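Local atomic coordinates of yersinopine synthase (Yersinia pestis, PDB entry 6C4M), a protein that catalyses the NADPH-dependent reductive condensation of pyruvate with an amino-acid-derived intermediate, the last step in making the metallophore yersinopine. Residues A101-A111 and A128-L138. Numbering follows the deposited sequence.
Sequences AVGDWQRLILA and ALPQLKSVILL. With NAP (NADP nicotinamide-adenine-dinucleotide phosphate), chain B.
Arg107 lays the start of its side chain over Ser134 and Ile136: its CG passes 3.3 Å from Ser134 OG, and its CD packs 3.7 Å from Ile136 CD1. With CG anti to the backbone N (chi1 175°) and a bend at chi3, the guanidinium runs on to Glu226, whose carboxylate takes a salt bridge from Arg107 and a hydrogen bond from Ser134 OG. Ile109 lies alongside Ile136 on this same face. On the other face Leu110 CD1 meets Leu137 CD2 at 3.6 Å beneath helix 117-121, while the Leu108 and Leu132 side chains cross at about a right angle, Leu108 CG meeting Leu132 CD1.

Strands 107-110 and 134-137 are parallel neighbours: Leu108 N donates to Ser134 O, Ile136 N to Leu108 O, Leu110 N to Ile136 O and Leu138 N to Leu110 O. Ahead of them Gln106 O accepts two amides, Lys133 N at 2.7 Å and Ser134 N in the carbonyl plane at 3.1 Å. Farther back, Leu129 CD2 reaches the edge of the Trp105 ring, in its plane, and one water links Gly103 O, Trp105 O and Gln131 N.

This beta-alpha-beta unit of a Rossmann-type sheet illustrates how interior parallel strands pair their facing amides and carbonyls and turn C-terminal ends to the dinucleotide, Ala111 O lying 3.3 Å from NADP C5D. Glu226 probably balances the buried Arg107 charge.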
ATOM      1  N   ALA A 101     -34.919  11.754 -33.873  1.00 32.01           N
ATOM      2  CA  ALA A 101     -33.722  12.615 -33.940  1.00 28.48           C
ATOM      3  C   ALA A 101     -33.617  13.163 -35.357  1.00 31.95           C
ATOM      4  O   ALA A 101     -32.854  12.681 -36.198  1.00 32.94           O
ATOM      5  CB  ALA A 101     -32.471  11.841 -33.527  1.00 29.85           C
ATOM      6  N   VAL A 102     -34.431  14.191 -35.629  1.00 36.59           N
ATOM      7  CA  VAL A 102     -34.614  14.732 -36.973  1.00 36.72           C
ATOM      8  C   VAL A 102     -34.760  16.247 -36.914  1.00 32.69           C
ATOM      9  O   VAL A 102     -35.113  16.822 -35.885  1.00 35.46           O
ATOM     10  CB  VAL A 102     -35.863  14.157 -37.673  1.00 36.91           C
ATOM     11  CG1 VAL A 102     -35.795  12.662 -37.718  1.00 39.62           C
ATOM     12  CG2 VAL A 102     -37.129  14.614 -36.979  1.00 36.38           C
ATOM     13  N   GLY A 103     -34.558  16.878 -38.056  1.00 33.10           N
ATOM     14  CA  GLY A 103     -34.750  18.318 -38.148  1.00 35.23           C
ATOM     15  C   GLY A 103     -33.475  19.085 -38.415  1.00 34.56           C
ATOM     16  O   GLY A 103     -32.575  18.582 -39.095  1.00 34.25           O
ATOM     17  N   ASP A 104     -33.374  20.307 -37.896  1.00 31.73           N
ATOM     18  CA  ASP A 104     -32.298  21.194 -38.304  1.00 37.19           C
ATOM     19  C   ASP A 104     -31.074  21.106 -37.400  1.00 37.14           C
ATOM     20  O   ASP A 104     -30.179  21.956 -37.509  1.00 35.11           O
ATOM     21  CB  ASP A 104     -32.812  22.640 -38.363  1.00 46.84           C
ATOM     22  CG  ASP A 104     -33.194  23.178 -36.986  1.00 57.58           C
ATOM     23  OD1 ASP A 104     -32.889  22.494 -35.974  1.00 57.72           O
ATOM     24  OD2 ASP A 104     -33.793  24.277 -36.904  1.00 67.55           O
ATOM     25  N   TRP A 105     -31.019  20.119 -36.497  1.00 33.43           N
ATOM     26  CA  TRP A 105     -29.854  19.947 -35.647  1.00 29.15           C
ATOM     27  C   TRP A 105     -28.578  19.930 -36.483  1.00 29.12           C
ATOM     28  O   TRP A 105     -28.460  19.169 -37.446  1.00 27.05           O
ATOM     29  CB  TRP A 105     -29.958  18.641 -34.839  1.00 30.43           C
ATOM     30  CG  TRP A 105     -31.241  18.534 -34.089  1.00 32.84           C
ATOM     31  CD1 TRP A 105     -32.305  17.716 -34.383  1.00 32.51           C
ATOM     32  CD2 TRP A 105     -31.631  19.304 -32.945  1.00 32.18           C
ATOM     33  NE1 TRP A 105     -33.320  17.921 -33.473  1.00 31.63           N
ATOM     34  CE2 TRP A 105     -32.937  18.889 -32.586  1.00 32.06           C
ATOM     35  CE3 TRP A 105     -30.993  20.280 -32.171  1.00 31.81           C
ATOM     36  CZ2 TRP A 105     -33.619  19.428 -31.501  1.00 35.09           C
ATOM     37  CZ3 TRP A 105     -31.672  20.807 -31.087  1.00 35.58           C
ATOM     38  CH2 TRP A 105     -32.973  20.384 -30.768  1.00 32.48           C
ATOM     39  N   GLN A 106     -27.594  20.725 -36.067  1.00 27.95           N
ATOM     40  CA  GLN A 106     -26.306  20.754 -36.755  1.00 31.77           C
ATOM     41  C   GLN A 106     -25.181  20.072 -35.988  1.00 28.98           C
ATOM     42  O   GLN A 106     -24.130  19.803 -36.576  1.00 29.23           O
ATOM     43  CB  GLN A 106     -25.926  22.194 -37.073  1.00 30.81           C
ATOM     44  CG  GLN A 106     -27.009  22.824 -37.962  1.00 33.65           C
ATOM     45  CD  GLN A 106     -26.585  24.120 -38.591  1.00 36.67           C
ATOM     46  OE1 GLN A 106     -25.404  24.383 -38.751  1.00 39.53           O
ATOM     47  NE2 GLN A 106     -27.565  24.915 -39.006  1.00 39.69           N
ATOM     48  N   ARG A 107     -25.390  19.750 -34.718  1.00 28.66           N
ATOM     49  CA  ARG A 107     -24.378  19.077 -33.916  1.00 27.85           C
ATOM     50  C   ARG A 107     -25.087  18.022 -33.083  1.00 28.15           C
ATOM     51  O   ARG A 107     -26.097  18.309 -32.421  1.00 28.06           O
ATOM     52  CB  ARG A 107     -23.621  20.094 -33.048  1.00 26.95           C
ATOM     53  CG  ARG A 107     -22.631  19.505 -32.107  1.00 27.45           C
ATOM     54  CD  ARG A 107     -22.125  20.551 -31.138  1.00 30.33           C
ATOM     55  NE  ARG A 107     -21.365  21.619 -31.775  1.00 33.81           N
ATOM     56  CZ  ARG A 107     -21.645  22.917 -31.659  1.00 36.40           C
ATOM     57  NH1 ARG A 107     -22.691  23.329 -30.953  1.00 32.33           N
ATOM     58  NH2 ARG A 107     -20.859  23.818 -32.233  1.00 40.47           N
ATOM     59  N   LEU A 108     -24.600  16.787 -33.188  1.00 28.65           N
ATOM     60  CA  LEU A 108     -24.959  15.720 -32.273  1.00 30.43           C
ATOM     61  C   LEU A 108     -23.789  15.448 -31.334  1.00 30.62           C
ATOM     62  O   LEU A 108     -22.629  15.377 -31.766  1.00 30.38           O
ATOM     63  CB  LEU A 108     -25.312  14.427 -33.002  1.00 34.19           C
ATOM     64  CG  LEU A 108     -26.387  14.493 -34.073  1.00 38.53           C
ATOM     65  CD1 LEU A 108     -26.631  13.079 -34.581  1.00 38.14           C
ATOM     66  CD2 LEU A 108     -27.655  15.132 -33.525  1.00 42.52           C
ATOM     67  N   ILE A 109     -24.092  15.316 -30.050  1.00 24.41           N
ATOM     68  CA  ILE A 109     -23.083  14.934 -29.061  1.00 22.96           C
ATOM     69  C   ILE A 109     -23.507  13.593 -28.472  1.00 27.23           C
ATOM     70  O   ILE A 109     -24.610  13.466 -27.918  1.00 28.37           O
ATOM     71  CB  ILE A 109     -22.894  16.001 -27.971  1.00 25.96           C
ATOM     72  CG1 ILE A 109     -22.561  17.369 -28.618  1.00 29.02           C
ATOM     73  CG2 ILE A 109     -21.785  15.537 -27.001  1.00 30.37           C
ATOM     74  CD1 ILE A 109     -22.396  18.538 -27.669  1.00 35.36           C
ATOM     75  N   LEU A 110     -22.648  12.577 -28.617  1.00 30.83           N
ATOM     76  CA  LEU A 110     -22.931  11.251 -28.054  1.00 30.34           C
ATOM     77  C   LEU A 110     -22.444  11.249 -26.624  1.00 27.46           C
ATOM     78  O   LEU A 110     -21.245  11.220 -26.364  1.00 29.14           O
ATOM     79  CB  LEU A 110     -22.282  10.136 -28.868  1.00 27.24           C
ATOM     80  CG  LEU A 110     -23.102   9.775 -30.105  1.00 36.77           C
ATOM     81  CD1 LEU A 110     -22.353   8.838 -31.025  1.00 42.72           C
ATOM     82  CD2 LEU A 110     -24.361   9.096 -29.678  1.00 41.47           C
ATOM     83  N   ALA A 111     -23.398  11.357 -25.706  1.00 30.49           N
ATOM     84  CA  ALA A 111     -23.162  11.277 -24.278  1.00 27.15           C
ATOM     85  C   ALA A 111     -23.606   9.949 -23.689  1.00 32.06           C
ATOM     86  O   ALA A 111     -23.776   9.861 -22.470  1.00 33.75           O
ATOM     87  CB  ALA A 111     -23.879  12.408 -23.545  1.00 31.07           C
ATOM     88  N   ALA A 128     -32.841  12.652 -42.437  1.00 29.51           N
ATOM     89  CA  ALA A 128     -33.697  13.681 -41.866  1.00 31.31           C
ATOM     90  C   ALA A 128     -32.926  14.716 -41.071  1.00 29.87           C
ATOM     91  O   ALA A 128     -33.538  15.467 -40.305  1.00 30.79           O
ATOM     92  CB  ALA A 128     -34.761  13.039 -40.980  1.00 36.03           C
ATOM     93  N   LEU A 129     -31.597  14.749 -41.214  1.00 28.65           N
ATOM     94  CA  LEU A 129     -30.733  15.751 -40.583  1.00 27.97           C
ATOM     95  C   LEU A 129     -29.952  16.422 -41.707  1.00 26.80           C
ATOM     96  O   LEU A 129     -28.751  16.182 -41.869  1.00 30.13           O
ATOM     97  CB  LEU A 129     -29.813  15.104 -39.534  1.00 26.82           C
ATOM     98  CG  LEU A 129     -30.545  14.480 -38.343  1.00 27.55           C
ATOM     99  CD1 LEU A 129     -29.641  13.600 -37.506  1.00 27.69           C
ATOM    100  CD2 LEU A 129     -31.148  15.586 -37.492  1.00 30.54           C
ATOM    101  N   PRO A 130     -30.609  17.283 -42.501  1.00 28.26           N
ATOM    102  CA  PRO A 130     -29.954  17.850 -43.693  1.00 27.66           C
ATOM    103  C   PRO A 130     -28.852  18.840 -43.380  1.00 31.11           C
ATOM    104  O   PRO A 130     -27.977  19.061 -44.229  1.00 34.39           O
ATOM    105  CB  PRO A 130     -31.114  18.536 -44.438  1.00 33.15           C
ATOM    106  CG  PRO A 130     -32.123  18.859 -43.346  1.00 29.66           C
ATOM    107  CD  PRO A 130     -32.000  17.737 -42.355  1.00 31.46           C
ATOM    108  N   GLN A 131     -28.838  19.417 -42.183  1.00 30.46           N
ATOM    109  CA  GLN A 131     -27.862  20.442 -41.852  1.00 29.69           C
ATOM    110  C   GLN A 131     -26.833  19.958 -40.836  1.00 32.19           C
ATOM    111  O   GLN A 131     -26.116  20.775 -40.241  1.00 29.13           O
ATOM    112  CB  GLN A 131     -28.573  21.668 -41.321  1.00 32.26           C
ATOM    113  CG  GLN A 131     -29.549  22.231 -42.288  1.00 38.84           C
ATOM    114  CD  GLN A 131     -29.785  23.653 -41.995  1.00 48.20           C
ATOM    115  OE1 GLN A 131     -30.518  23.995 -41.067  1.00 52.45           O
ATOM    116  NE2 GLN A 131     -29.127  24.514 -42.751  1.00 44.76           N
ATOM    117  N   LEU A 132     -26.741  18.658 -40.643  1.00 29.08           N
ATOM    118  CA  LEU A 132     -25.788  18.096 -39.703  1.00 29.11           C
ATOM    119  C   LEU A 132     -24.362  18.459 -40.105  1.00 27.60           C
ATOM    120  O   LEU A 132     -23.935  18.174 -41.226  1.00 29.51           O
ATOM    121  CB  LEU A 132     -25.953  16.575 -39.647  1.00 31.45           C
ATOM    122  CG  LEU A 132     -24.983  15.886 -38.677  1.00 28.06           C
ATOM    123  CD1 LEU A 132     -25.237  16.342 -37.232  1.00 27.88           C
ATOM    124  CD2 LEU A 132     -25.139  14.372 -38.812  1.00 31.17           C
ATOM    125  N   LYS A 133     -23.620  19.072 -39.175  1.00 28.06           N
ATOM    126  CA  LYS A 133     -22.223  19.443 -39.399  1.00 29.16           C
ATOM    127  C   LYS A 133     -21.206  18.681 -38.550  1.00 31.93           C
ATOM    128  O   LYS A 133     -20.042  18.570 -38.964  1.00 28.29           O
ATOM    129  CB  LYS A 133     -22.010  20.931 -39.103  1.00 30.16           C
ATOM    130  CG  LYS A 133     -22.870  21.909 -39.896  1.00 42.47           C
ATOM    131  CD  LYS A 133     -22.386  23.340 -39.597  1.00 46.59           C
ATOM    132  CE  LYS A 133     -21.520  23.914 -40.720  1.00 60.47           C
ATOM    133  NZ  LYS A 133     -22.351  24.641 -41.752  1.00 59.09           N
ATOM    134  N   SER A 134     -21.566  18.227 -37.349  1.00 30.16           N
ATOM    135  CA  SER A 134     -20.568  17.614 -36.486  1.00 27.91           C
ATOM    136  C   SER A 134     -21.190  16.567 -35.569  1.00 28.18           C
ATOM    137  O   SER A 134     -22.340  16.675 -35.121  1.00 27.17           O
ATOM    138  CB  SER A 134     -19.855  18.676 -35.663  1.00 31.13           C
ATOM    139  OG  SER A 134     -20.790  19.316 -34.821  1.00 41.42           O
ATOM    140  N   VAL A 135     -20.386  15.552 -35.278  1.00 26.12           N
ATOM    141  CA  VAL A 135     -20.723  14.524 -34.318  1.00 26.53           C
ATOM    142  C   VAL A 135     -19.573  14.428 -33.328  1.00 27.26           C
ATOM    143  O   VAL A 135     -18.437  14.146 -33.724  1.00 28.49           O
ATOM    144  CB  VAL A 135     -20.952  13.175 -35.006  1.00 27.41           C
ATOM    145  CG1 VAL A 135     -21.104  12.096 -33.973  1.00 25.25           C
ATOM    146  CG2 VAL A 135     -22.191  13.258 -35.912  1.00 24.73           C
ATOM    147  N   ILE A 136     -19.861  14.678 -32.057  1.00 23.14           N
ATOM    148  CA  ILE A 136     -18.845  14.713 -31.011  1.00 24.10           C
ATOM    149  C   ILE A 136     -19.019  13.495 -30.119  1.00 28.78           C
ATOM    150  O   ILE A 136     -20.128  13.208 -29.662  1.00 27.88           O
ATOM    151  CB  ILE A 136     -18.930  16.015 -30.197  1.00 25.18           C
ATOM    152  CG1 ILE A 136     -18.774  17.236 -31.137  1.00 31.61           C
ATOM    153  CG2 ILE A 136     -17.855  16.058 -29.122  1.00 29.66           C
ATOM    154  CD1 ILE A 136     -19.070  18.560 -30.487  1.00 35.97           C
ATOM    155  N   LEU A 137     -17.904  12.809 -29.835  1.00 29.11           N
ATOM    156  CA  LEU A 137     -17.876  11.615 -28.989  1.00 29.43           C
ATOM    157  C   LEU A 137     -17.369  12.070 -27.610  1.00 30.46           C
ATOM    158  O   LEU A 137     -16.177  12.345 -27.412  1.00 27.01           O
ATOM    159  CB  LEU A 137     -17.021  10.540 -29.657  1.00 27.69           C
ATOM    160  CG  LEU A 137     -17.422  10.213 -31.115  1.00 29.94           C
ATOM    161  CD1 LEU A 137     -16.632   9.044 -31.632  1.00 31.79           C
ATOM    162  CD2 LEU A 137     -18.907   9.968 -31.320  1.00 29.35           C
ATOM    163  N   LEU A 138     -18.312  12.210 -26.671  1.00 28.14           N
ATOM    164  CA  LEU A 138     -18.022  12.899 -25.425  1.00 27.08           C
ATOM    165  C   LEU A 138     -16.989  12.145 -24.596  1.00 32.40           C
ATOM    166  O   LEU A 138     -16.131  12.768 -23.959  1.00 32.43           O
ATOM    167  CB  LEU A 138     -19.313  13.110 -24.631  1.00 26.51           C
ATOM    168  CG  LEU A 138     -19.163  13.905 -23.310  1.00 31.90           C
ATOM    169  CD1 LEU A 138     -18.781  15.348 -23.564  1.00 34.35           C
ATOM    170  CD2 LEU A 138     -20.458  13.875 -22.514  1.00 31.67           C
TER
HETATM  171  PA  NAP B 501     -24.199   7.219 -18.034  1.00 40.99           P
HETATM  172  O1A NAP B 501     -22.928   6.885 -18.713  1.00 47.08           O
HETATM  173  O2A NAP B 501     -24.444   6.332 -16.785  1.00 49.63           O
HETATM  174  O5B NAP B 501     -25.411   7.029 -19.128  1.00 36.38           O
HETATM  175  C5B NAP B 501     -25.496   8.079 -20.116  1.00 36.76           C
HETATM  176  C4B NAP B 501     -26.709   7.772 -21.015  1.00 39.24           C
HETATM  177  O4B NAP B 501     -26.447   6.374 -21.648  1.00 37.63           O
HETATM  178  C3B NAP B 501     -27.798   7.681 -20.340  1.00 37.80           C
HETATM  179  O3B NAP B 501     -28.931   8.199 -21.107  1.00 34.87           O
HETATM  180  C2B NAP B 501     -28.039   6.070 -20.110  1.00 35.36           C
HETATM  181  O2B NAP B 501     -29.473   5.793 -19.942  1.00 38.28           O
HETATM  182  C1B NAP B 501     -27.613   5.497 -21.177  1.00 37.53           C
HETATM  183  N9A NAP B 501     -26.975   4.246 -20.765  1.00 36.71           N
HETATM  184  C8A NAP B 501     -26.097   3.889 -19.813  1.00 35.35           C
HETATM  185  N7A NAP B 501     -25.943   2.565 -19.954  1.00 35.54           N
HETATM  186  C5A NAP B 501     -26.731   2.141 -20.991  1.00 37.87           C
HETATM  187  C6A NAP B 501     -26.873   0.870 -21.489  1.00 39.24           C
HETATM  188  N6A NAP B 501     -26.324  -0.445 -21.153  1.00 39.44           N
HETATM  189  N1A NAP B 501     -27.704   0.658 -22.525  1.00 40.16           N
HETATM  190  C2A NAP B 501     -28.392   1.708 -23.087  1.00 39.74           C
HETATM  191  N3A NAP B 501     -28.246   2.969 -22.588  1.00 39.37           N
HETATM  192  C4A NAP B 501     -27.393   3.179 -21.523  1.00 37.37           C
HETATM  193  O3  NAP B 501     -24.112   8.803 -17.556  1.00 47.03           O
HETATM  194  PN  NAP B 501     -22.873   9.842 -17.570  1.00 41.30           P
HETATM  195  O1N NAP B 501     -23.490  11.139 -17.861  1.00 42.54           O
HETATM  196  O2N NAP B 501     -22.256   9.763 -16.153  1.00 39.81           O
HETATM  197  O5D NAP B 501     -21.646   9.487 -18.644  1.00 43.31           O
HETATM  198  C5D NAP B 501     -21.595  10.112 -19.954  1.00 43.10           C
HETATM  199  C4D NAP B 501     -20.327   9.571 -20.645  1.00 41.94           C
HETATM  200  O4D NAP B 501     -19.034  10.016 -19.821  1.00 37.80           O
HETATM  201  C3D NAP B 501     -20.259   8.257 -20.703  1.00 44.95           C
HETATM  202  O3D NAP B 501     -19.416   7.944 -21.917  1.00 47.24           O
HETATM  203  C2D NAP B 501     -19.445   7.797 -19.489  1.00 47.80           C
HETATM  204  O2D NAP B 501     -18.759   6.685 -19.827  1.00 45.56           O
HETATM  205  C1D NAP B 501     -18.443   8.957 -19.339  1.00 44.57           C
HETATM  206  N1N NAP B 501     -18.025   9.249 -17.945  1.00 44.62           N
HETATM  207  C2N NAP B 501     -18.721  10.086 -17.146  1.00 41.43           C
HETATM  208  C3N NAP B 501     -18.245  10.343 -15.840  1.00 45.94           C
HETATM  209  C7N NAP B 501     -19.013  11.288 -14.890  1.00 43.32           C
HETATM  210  O7N NAP B 501     -18.467  11.877 -14.044  1.00 49.85           O
HETATM  211  N7N NAP B 501     -20.432  11.414 -15.091  1.00 38.15           N
HETATM  212  C4N NAP B 501     -17.104   9.746 -15.385  1.00 48.05           C
HETATM  213  C5N NAP B 501     -16.421   8.911 -16.183  1.00 50.45           C
HETATM  214  C6N NAP B 501     -16.876   8.661 -17.483  1.00 48.80           C
HETATM  215  P2B NAP B 501     -30.186   5.934 -18.407  1.00 42.89           P
HETATM  216  O1X NAP B 501     -29.880   4.654 -17.658  1.00 43.55           O
HETATM  217  O2X NAP B 501     -29.605   7.094 -17.672  1.00 37.57           O
HETATM  218  O3X NAP B 501     -31.683   6.049 -18.580  1.00 40.43           O
HETATM  219  O   HOH W   1     -29.996  18.849 -39.670  1.00 32.05           O